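Local coordinates for protein RTX toxin RtxA (Vibrio vulnificus MO6-24/O, PDB 6IMP) that probably acts as a hydrolase through its alpha/beta hydrolase fold domain, forming part of a large secreted toxin linked to virulence, at residues G42-D45 and A46-I50; E27-S30 and P31-F35; Y177-G180 and G181-A185. All blocks are in the same frame, centred on the assembly; numbering follows the deposited sequence.

How the contacts relate
Contacts 2 and 1 follow each other along the N-terminal part of the chain: residues 27-35 start helix 31-41, and residues 42-50 take over where that helix ends and form the short helix 44-48. Their centres lie 16 Å apart, on the same side of the chain's centre, and their nearest atoms are about 6 Å apart without touching. Contact 3 comes much later, at the probable nucleophile elbow, its centre 5 Å from the chain's centre. Contact 1 comes within about 7 Å of contact 3 between nearest atoms, and both touch Tyr138, through Arg47 and Met179. Contact 2 lies on the surface, about 13 Å from contact 3 between nearest atoms.

Contact 1. Residues G42-D45 and A46-I50; sequences GEKD and ARRKI
Arg47 folds its side chain back over the start of its own helix, and the flat guanidinium comes to rest on Lys44. One face covers the Lys44 CA, which stands 3.5 Å from the plane, over its centre. The edge of the group serves Gly42: Arg47 NH1 donates at 2.7 Å to Gly42 O, which lies close to the guanidinium plane although the N-H...O angle is only 143°. A bend at chi3 (-51°) turns the chain into this pose, and a second bond, from NE to Gly137 O, helps fix its rotation. Gly42, with positive phi, is the first residue beyond helix 31-41, and Glu43 is the N-cap of the short helix 44-48, so Arg47 spans the junction between two consecutive helices. The backbone of the new helix is closed by Arg47 N to Glu43 O (2.7 Å), Arg48 N to Lys44 O (2.9 Å) and Lys49 N to Asp45 O (2.8 Å), after which Lys49 leaves helical geometry. Lys44 starts with CG opposite its backbone N, then bends at both chi3 and chi4 until NZ makes a salt bridge to Asp45 OD1 at 2.7 Å, arriving from above the carboxylate plane, 53° out of it. Arg48 stays extended from CG to NE; its CD passes Lys44 CG at 4.3 Å, and its NH1 bonds the carbonyls of Ser141 and Gly139.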
ATOM      1  N   GLY A  42       9.628   8.462  -5.769  1.00 78.06           N
ATOM      2  CA  GLY A  42       9.976   9.615  -4.954  1.00 73.59           C
ATOM      3  C   GLY A  42      11.436   9.632  -4.568  1.00 70.50           C
ATOM      4  O   GLY A  42      12.151   8.640  -4.709  1.00 65.65           O
ATOM      5  N   GLU A  43      11.869  10.759  -4.037  1.00 74.01           N
ATOM      6  CA  GLU A  43      13.278  10.944  -3.727  1.00 82.06           C
ATOM      7  C   GLU A  43      13.567  10.247  -2.414  1.00 73.35           C
ATOM      8  O   GLU A  43      12.717  10.208  -1.542  1.00 76.69           O
ATOM      9  CB  GLU A  43      13.625  12.430  -3.645  1.00 92.81           C
ATOM     10  CG  GLU A  43      12.949  13.263  -4.728  1.00102.11           C
ATOM     11  CD  GLU A  43      13.514  14.659  -4.840  1.00106.63           C
ATOM     12  OE1 GLU A  43      12.713  15.602  -4.997  1.00100.93           O
ATOM     13  OE2 GLU A  43      14.750  14.815  -4.776  1.00114.30           O
ATOM     14  N   LYS A  44      14.753   9.672  -2.288  1.00 71.25           N
ATOM     15  CA  LYS A  44      15.125   8.975  -1.072  1.00 76.36           C
ATOM     16  C   LYS A  44      14.807   9.791   0.189  1.00 83.04           C
ATOM     17  O   LYS A  44      14.260   9.245   1.155  1.00 83.79           O
ATOM     18  CB  LYS A  44      16.602   8.598  -1.100  1.00 80.31           C
ATOM     19  CG  LYS A  44      17.176   8.214   0.267  1.00 89.69           C
ATOM     20  CD  LYS A  44      18.694   8.286   0.296  1.00102.44           C
ATOM     21  CE  LYS A  44      19.245   9.706   0.265  1.00113.52           C
ATOM     22  NZ  LYS A  44      19.028  10.424   1.550  1.00119.84           N
ATOM     23  N   ASP A  45      15.154  11.081   0.192  1.00 85.04           N
ATOM     24  CA  ASP A  45      14.937  11.928   1.384  1.00 83.33           C
ATOM     25  C   ASP A  45      13.439  11.976   1.727  1.00 71.87           C
ATOM     26  O   ASP A  45      13.031  11.597   2.824  1.00 70.47           O
ATOM     27  CB  ASP A  45      15.498  13.348   1.174  1.00 91.01           C
ATOM     28  CG  ASP A  45      17.019  13.430   1.388  1.00 92.51           C
ATOM     29  OD1 ASP A  45      17.566  12.659   2.205  1.00 86.08           O
ATOM     30  OD2 ASP A  45      17.662  14.294   0.752  1.00 98.11           O
ATOM     31  N   ALA A  46      12.636  12.375   0.745  1.00 66.79           N
ATOM     32  CA  ALA A  46      11.163  12.230   0.772  1.00 64.46           C
ATOM     33  C   ALA A  46      10.644  10.856   1.190  1.00 66.38           C
ATOM     34  O   ALA A  46       9.645  10.756   1.899  1.00 68.09           O
ATOM     35  CB  ALA A  46      10.597  12.566  -0.595  1.00 64.35           C
ATOM     36  N   ARG A  47      11.266   9.810   0.659  1.00 69.23           N
ATOM     37  CA  ARG A  47      10.823   8.438   0.886  1.00 72.31           C
ATOM     38  C   ARG A  47      11.021   8.020   2.331  1.00 70.15           C
ATOM     39  O   ARG A  47      10.232   7.242   2.873  1.00 67.67           O
ATOM     40  CB  ARG A  47      11.599   7.471  -0.014  1.00 72.37           C
ATOM     41  CG  ARG A  47      11.215   7.517  -1.482  1.00 68.91           C
ATOM     42  CD  ARG A  47      11.456   6.179  -2.139  1.00 71.87           C
ATOM     43  NE  ARG A  47      12.804   5.678  -1.890  1.00 68.18           N
ATOM     44  CZ  ARG A  47      13.867   5.977  -2.621  1.00 76.99           C
ATOM     45  NH1 ARG A  47      13.780   6.820  -3.650  1.00 84.51           N
ATOM     46  NH2 ARG A  47      15.038   5.452  -2.302  1.00 81.64           N
ATOM     47  N   ARG A  48      12.104   8.504   2.927  1.00 63.64           N
ATOM     48  CA  ARG A  48      12.528   8.050   4.241  1.00 68.93           C
ATOM     49  C   ARG A  48      12.103   8.995   5.367  1.00 67.25           C
ATOM     50  O   ARG A  48      12.001   8.569   6.521  1.00 69.17           O
ATOM     51  CB  ARG A  48      14.042   7.820   4.259  1.00 71.26           C
ATOM     52  CG  ARG A  48      14.491   6.662   3.364  1.00 74.78           C
ATOM     53  CD  ARG A  48      15.839   6.117   3.805  1.00 72.25           C
ATOM     54  NE  ARG A  48      16.278   4.915   3.082  1.00 71.88           N
ATOM     55  CZ  ARG A  48      15.844   3.674   3.312  1.00 70.90           C
ATOM     56  NH1 ARG A  48      14.880   3.437   4.202  1.00 71.85           N
ATOM     57  NH2 ARG A  48      16.357   2.658   2.630  1.00 66.75           N
ATOM     58  N   LYS A  49      11.814  10.250   5.021  1.00 65.97           N
ATOM     59  CA  LYS A  49      11.520  11.293   6.011  1.00 72.08           C
ATOM     60  C   LYS A  49      10.335  10.945   6.908  1.00 70.59           C
ATOM     61  O   LYS A  49       9.303  10.453   6.442  1.00 62.95           O
ATOM     62  CB  LYS A  49      11.246  12.621   5.318  1.00 74.12           C
ATOM     63  CG  LYS A  49      10.908  13.764   6.260  1.00 85.33           C
ATOM     64  CD  LYS A  49      11.042  15.110   5.549  1.00 96.50           C
ATOM     65  CE  LYS A  49      11.003  16.283   6.515  1.00102.89           C
ATOM     66  NZ  LYS A  49      12.170  16.294   7.444  1.00112.59           N
ATOM     67  N   ILE A  50      10.514  11.199   8.203  1.00 72.75           N
ATOM     68  CA  ILE A  50       9.436  11.093   9.184  1.00 80.05           C
ATOM     69  C   ILE A  50       9.371  12.395   9.989  1.00 82.71           C
ATOM     70  O   ILE A  50      10.266  12.694  10.783  1.00 79.78           O
ATOM     71  CB  ILE A  50       9.627   9.879  10.121  1.00 74.59           C
ATOM     72  CG1 ILE A  50       9.542   8.581   9.313  1.00 80.81           C
ATOM     73  CG2 ILE A  50       8.555   9.857  11.202  1.00 71.89           C
ATOM     74  CD1 ILE A  50      10.034   7.351  10.054  1.00 81.75           C
TER

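Contact 2. Residues E27-S30 and P31-F35; sequences ESLS and PLTRF
Leu29 approaches Thr33 with its side chain, the two crossing at about a right angle, but its CD2 is modelled too close to the Thr33 hydroxyl and the fit is doubtful.

Ser30 comes next and does most of the work. It is the N-cap of helix 31-41, and both its carbonyl and its hydroxyl face the turn that follows. The carbonyl takes the N-H of Arg34 at 3.0 Å from Ser30 O to Arg34 N, with an N-H...O angle of 163°, closing the first helical turn. The hydroxyl meets that of Thr33, with Ser30 OG 2.7 Å from Thr33 OG1; either may donate, and the place of OG1 is less sure. A chi1 of 85° sets Ser30 OG between its own backbone N and carbonyl carbon and so brings it toward Thr33. With Ser30 as N-cap and Thr33 at N3, the side-chain link across the first turn runs hydroxyl to hydroxyl.

Pro31 follows as N1, where its lack of an N-H costs the helix no bond. Arg34 bends at chi3, with CG 3.6 Å from Ser30 O, and that oxygen lies at the edge of the guanidinium, near its plane. The same carbonyl is thus met by the backbone N-H of Arg34 and flanked by the base of its side chain. Phe35 N to Pro31 O, at 3.2 Å, carries the helix onward.

The whole turn is on the surface, where a loop enters helix 31-41, and the centre of the contact lies about 24 Å from the centre of the chain; that helix leads directly to helix 44-48, and the strands of the central sheet come only later in the chain.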
ATOM      1  N   GLU A  27      21.282   1.974  -2.157  1.00125.07           N
ATOM      2  CA  GLU A  27      22.294   1.909  -3.236  1.00130.09           C
ATOM      3  C   GLU A  27      22.258   3.092  -4.193  1.00135.76           C
ATOM      4  O   GLU A  27      21.257   3.796  -4.290  1.00140.02           O
ATOM      5  CB  GLU A  27      22.163   0.619  -4.043  1.00127.06           C
ATOM      6  CG  GLU A  27      20.926   0.544  -4.917  1.00115.77           C
ATOM      7  CD  GLU A  27      19.693   0.214  -4.122  1.00111.88           C
ATOM      8  OE1 GLU A  27      19.458   0.879  -3.088  1.00101.01           O
ATOM      9  OE2 GLU A  27      18.976  -0.731  -4.521  1.00120.95           O
ATOM     10  N   SER A  28      23.356   3.261  -4.929  1.00154.45           N
ATOM     11  CA  SER A  28      23.511   4.366  -5.887  1.00159.03           C
ATOM     12  C   SER A  28      24.127   3.839  -7.193  1.00166.04           C
ATOM     13  O   SER A  28      25.221   3.262  -7.201  1.00159.48           O
ATOM     14  CB  SER A  28      24.331   5.512  -5.274  1.00137.79           C
ATOM     15  OG  SER A  28      25.726   5.323  -5.430  1.00124.60           O
ATOM     16  N   LEU A  29      23.422   4.080  -8.294  1.00156.12           N
ATOM     17  CA  LEU A  29      23.108   3.009  -9.232  1.00148.46           C
ATOM     18  C   LEU A  29      23.561   3.303 -10.672  1.00145.44           C
ATOM     19  O   LEU A  29      24.640   2.875 -11.088  1.00147.39           O
ATOM     20  CB  LEU A  29      21.605   2.706  -9.146  1.00143.77           C
ATOM     21  CG  LEU A  29      21.120   1.481  -9.921  1.00140.14           C
ATOM     22  CD1 LEU A  29      19.939   0.824  -9.230  1.00132.53           C
ATOM     23  CD2 LEU A  29      20.744   1.842 -11.340  1.00144.62           C
ATOM     24  N   SER A  30      22.709   3.984 -11.437  1.00127.93           N
ATOM     25  CA  SER A  30      23.066   4.518 -12.748  1.00102.26           C
ATOM     26  C   SER A  30      22.267   5.795 -12.931  1.00 97.14           C
ATOM     27  O   SER A  30      21.155   5.900 -12.417  1.00 97.96           O
ATOM     28  CB  SER A  30      22.729   3.531 -13.869  1.00 89.76           C
ATOM     29  OG  SER A  30      21.380   3.660 -14.288  1.00 81.08           O
ATOM     30  N   PRO A  31      22.803   6.759 -13.694  1.00 94.09           N
ATOM     31  CA  PRO A  31      22.170   8.079 -13.707  1.00 95.09           C
ATOM     32  C   PRO A  31      20.692   8.071 -14.100  1.00 94.16           C
ATOM     33  O   PRO A  31      19.917   8.888 -13.595  1.00 96.23           O
ATOM     34  CB  PRO A  31      22.972   8.841 -14.770  1.00 90.70           C
ATOM     35  CG  PRO A  31      24.265   8.121 -14.853  1.00 91.30           C
ATOM     36  CD  PRO A  31      23.881   6.682 -14.692  1.00 93.50           C
ATOM     37  N   LEU A  32      20.315   7.192 -15.023  1.00 77.54           N
ATOM     38  CA  LEU A  32      18.962   7.219 -15.565  1.00 83.16           C
ATOM     39  C   LEU A  32      17.946   6.531 -14.665  1.00 84.61           C
ATOM     40  O   LEU A  32      16.814   6.992 -14.542  1.00 90.18           O
ATOM     41  CB  LEU A  32      18.903   6.608 -16.965  1.00 83.28           C
ATOM     42  CG  LEU A  32      18.155   7.510 -17.954  1.00 83.80           C
ATOM     43  CD1 LEU A  32      19.009   8.720 -18.314  1.00 88.22           C
ATOM     44  CD2 LEU A  32      17.761   6.751 -19.201  1.00 81.26           C
ATOM     45  N   THR A  33      18.327   5.412 -14.065  1.00 83.46           N
ATOM     46  CA  THR A  33      17.450   4.754 -13.114  1.00 81.51           C
ATOM     47  C   THR A  33      17.324   5.594 -11.838  1.00 78.51           C
ATOM     48  O   THR A  33      16.305   5.522 -11.167  1.00 86.64           O
ATOM     49  CB  THR A  33      17.908   3.328 -12.799  1.00 88.10           C
ATOM     50  OG1 THR A  33      19.322   3.323 -12.641  1.00 96.17           O
ATOM     51  CG2 THR A  33      17.537   2.383 -13.938  1.00 88.93           C
ATOM     52  N   ARG A  34      18.324   6.427 -11.540  1.00 78.84           N
ATOM     53  CA  ARG A  34      18.168   7.501 -10.534  1.00 87.81           C
ATOM     54  C   ARG A  34      17.057   8.500 -10.925  1.00 86.09           C
ATOM     55  O   ARG A  34      16.209   8.845 -10.103  1.00 88.23           O
ATOM     56  CB  ARG A  34      19.497   8.248 -10.286  1.00 97.46           C
ATOM     57  CG  ARG A  34      20.433   7.570  -9.278  1.00108.50           C
ATOM     58  CD  ARG A  34      21.539   8.510  -8.789  1.00120.43           C
ATOM     59  NE  ARG A  34      22.464   8.891  -9.862  1.00130.51           N
ATOM     60  CZ  ARG A  34      23.430   9.808  -9.755  1.00129.21           C
ATOM     61  NH1 ARG A  34      24.201  10.072 -10.803  1.00121.71           N
ATOM     62  NH2 ARG A  34      23.628  10.466  -8.614  1.00131.32           N
ATOM     63  N   PHE A  35      17.077   8.960 -12.175  1.00 84.79           N
ATOM     64  CA  PHE A  35      15.977   9.774 -12.731  1.00 84.54           C
ATOM     65  C   PHE A  35      14.636   9.049 -12.595  1.00 84.92           C
ATOM     66  O   PHE A  35      13.683   9.584 -12.034  1.00 81.66           O
ATOM     67  CB  PHE A  35      16.253  10.143 -14.214  1.00 83.12           C
ATOM     68  CG  PHE A  35      15.006  10.337 -15.059  1.00 68.98           C
ATOM     69  CD1 PHE A  35      14.066  11.288 -14.723  1.00 66.26           C
ATOM     70  CD2 PHE A  35      14.828   9.618 -16.218  1.00 62.24           C
ATOM     71  CE1 PHE A  35      12.934  11.472 -15.489  1.00 65.10           C
ATOM     72  CE2 PHE A  35      13.708   9.809 -17.001  1.00 66.94           C
ATOM     73  CZ  PHE A  35      12.752  10.731 -16.629  1.00 65.13           C
TER

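Contact 3. Residues Y177-G180 and G181-A185; sequences YSMG and GPIAA
Ser178 and Gly181 meet at the sharp turn between strand 172-177 and helix 180-192, where Gly176, Ser178 and Gly180 match the GxSxG pattern of a nucleophile elbow, as in alpha/beta hydrolases, and probably form one. Gly181 N donates to Ser178 O at 2.6 Å, approaching from above the carbonyl plane, 56° out of it. A CB on Gly181 would run into Ser178 O, so the lack of a side chain suits this turn. Ala184 N binds Gly180 O at 2.7 Å, a straighter bond with an N-H...O angle of 165°, while Ile183 N reaches Met179 O only weakly. Alongside them Met179 brings its CG to 3.9 Å from Ile183 CD1, and Leu150 of helix 147-164 touches both side chains.

Farther out, the type II' turn from Tyr177 to Gly180 presents Ser178, whose OG is hydrogen-bonded to His288 NE2; this pairing is consistent with a catalytic serine and histidine. Tyr177 also meets this histidine: its OH bonds His288 O, and the two rings meet with their planes at about 30°. One face of the Tyr177 ring is covered by Ser178 CB, 3.8 Å above the ring centre.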
ATOM      1  N   TYR A 177      -3.441   1.828  -0.469  1.00 51.71           N
ATOM      2  CA  TYR A 177      -3.553   3.230  -0.878  1.00 56.46           C
ATOM      3  C   TYR A 177      -2.688   3.315  -2.128  1.00 57.69           C
ATOM      4  O   TYR A 177      -1.636   2.685  -2.201  1.00 66.48           O
ATOM      5  CB  TYR A 177      -3.238   4.159   0.311  1.00 61.59           C
ATOM      6  CG  TYR A 177      -3.032   5.638  -0.028  1.00 58.43           C
ATOM      7  CD1 TYR A 177      -4.058   6.407  -0.586  1.00 57.09           C
ATOM      8  CD2 TYR A 177      -1.857   6.281   0.308  1.00 54.76           C
ATOM      9  CE1 TYR A 177      -3.865   7.741  -0.893  1.00 53.00           C
ATOM     10  CE2 TYR A 177      -1.668   7.618   0.020  1.00 56.06           C
ATOM     11  CZ  TYR A 177      -2.675   8.339  -0.583  1.00 56.20           C
ATOM     12  OH  TYR A 177      -2.483   9.668  -0.854  1.00 58.95           O
ATOM     13  N   SER A 178      -3.161   4.063  -3.127  1.00 63.80           N
ATOM     14  CA  SER A 178      -2.350   4.680  -4.186  1.00 64.78           C
ATOM     15  C   SER A 178      -1.515   3.588  -4.888  1.00 64.39           C
ATOM     16  O   SER A 178      -2.092   2.580  -5.297  1.00 68.51           O
ATOM     17  CB  SER A 178      -1.495   5.805  -3.593  1.00 63.01           C
ATOM     18  OG  SER A 178      -1.061   6.686  -4.605  1.00 55.60           O
ATOM     19  N   MET A 179      -0.191   3.752  -5.003  1.00 59.96           N
ATOM     20  CA  MET A 179       0.692   2.657  -5.491  1.00 60.27           C
ATOM     21  C   MET A 179       0.508   1.372  -4.690  1.00 57.08           C
ATOM     22  O   MET A 179       0.680   0.288  -5.217  1.00 58.81           O
ATOM     23  CB  MET A 179       2.165   3.067  -5.437  1.00 62.05           C
ATOM     24  CG  MET A 179       3.179   1.976  -5.802  1.00 58.89           C
ATOM     25  SD  MET A 179       4.863   2.646  -5.977  1.00 59.43           S
ATOM     26  CE  MET A 179       5.477   2.359  -4.326  1.00 60.83           C
ATOM     27  N   GLY A 180       0.193   1.513  -3.407  1.00 59.26           N
ATOM     28  CA  GLY A 180      -0.284   0.394  -2.584  1.00 59.24           C
ATOM     29  C   GLY A 180      -1.461  -0.351  -3.201  1.00 60.96           C
ATOM     30  O   GLY A 180      -1.586  -1.561  -3.045  1.00 57.12           O
ATOM     31  N   GLY A 181      -2.313   0.373  -3.920  1.00 65.88           N
ATOM     32  CA  GLY A 181      -3.425  -0.228  -4.683  1.00 69.88           C
ATOM     33  C   GLY A 181      -3.086  -1.506  -5.448  1.00 61.95           C
ATOM     34  O   GLY A 181      -3.521  -2.581  -5.062  1.00 59.43           O
ATOM     35  N   PRO A 182      -2.313  -1.389  -6.542  1.00 63.04           N
ATOM     36  CA  PRO A 182      -1.879  -2.547  -7.333  1.00 63.60           C
ATOM     37  C   PRO A 182      -1.023  -3.547  -6.545  1.00 70.34           C
ATOM     38  O   PRO A 182      -1.086  -4.750  -6.799  1.00 70.05           O
ATOM     39  CB  PRO A 182      -1.045  -1.914  -8.452  1.00 62.54           C
ATOM     40  CG  PRO A 182      -0.606  -0.599  -7.902  1.00 63.63           C
ATOM     41  CD  PRO A 182      -1.738  -0.134  -7.055  1.00 60.80           C
ATOM     42  N   ILE A 183      -0.221  -3.059  -5.602  1.00 68.35           N
ATOM     43  CA  ILE A 183       0.566  -3.963  -4.767  1.00 68.91           C
ATOM     44  C   ILE A 183      -0.364  -4.844  -3.942  1.00 72.43           C
ATOM     45  O   ILE A 183      -0.203  -6.066  -3.885  1.00 68.67           O
ATOM     46  CB  ILE A 183       1.507  -3.214  -3.816  1.00 59.25           C
ATOM     47  CG1 ILE A 183       2.548  -2.431  -4.617  1.00 59.75           C
ATOM     48  CG2 ILE A 183       2.206  -4.205  -2.898  1.00 58.72           C
ATOM     49  CD1 ILE A 183       3.260  -1.360  -3.815  1.00 57.66           C
ATOM     50  N   ALA A 184      -1.314  -4.193  -3.283  1.00 71.57           N
ATOM     51  CA  ALA A 184      -2.320  -4.876  -2.490  1.00 64.38           C
ATOM     52  C   ALA A 184      -3.055  -5.921  -3.334  1.00 67.06           C
ATOM     53  O   ALA A 184      -3.381  -7.007  -2.857  1.00 68.22           O
ATOM     54  CB  ALA A 184      -3.293  -3.865  -1.915  1.00 57.57           C
ATOM     55  N   ALA A 185      -3.301  -5.593  -4.596  1.00 70.91           N
ATOM     56  CA  ALA A 185      -3.942  -6.535  -5.503  1.00 74.68           C
ATOM     57  C   ALA A 185      -3.107  -7.796  -5.657  1.00 70.58           C
ATOM     58  O   ALA A 185      -3.641  -8.886  -5.534  1.00 84.37           O
ATOM     59  CB  ALA A 185      -4.220  -5.899  -6.861  1.00 73.52           C
TER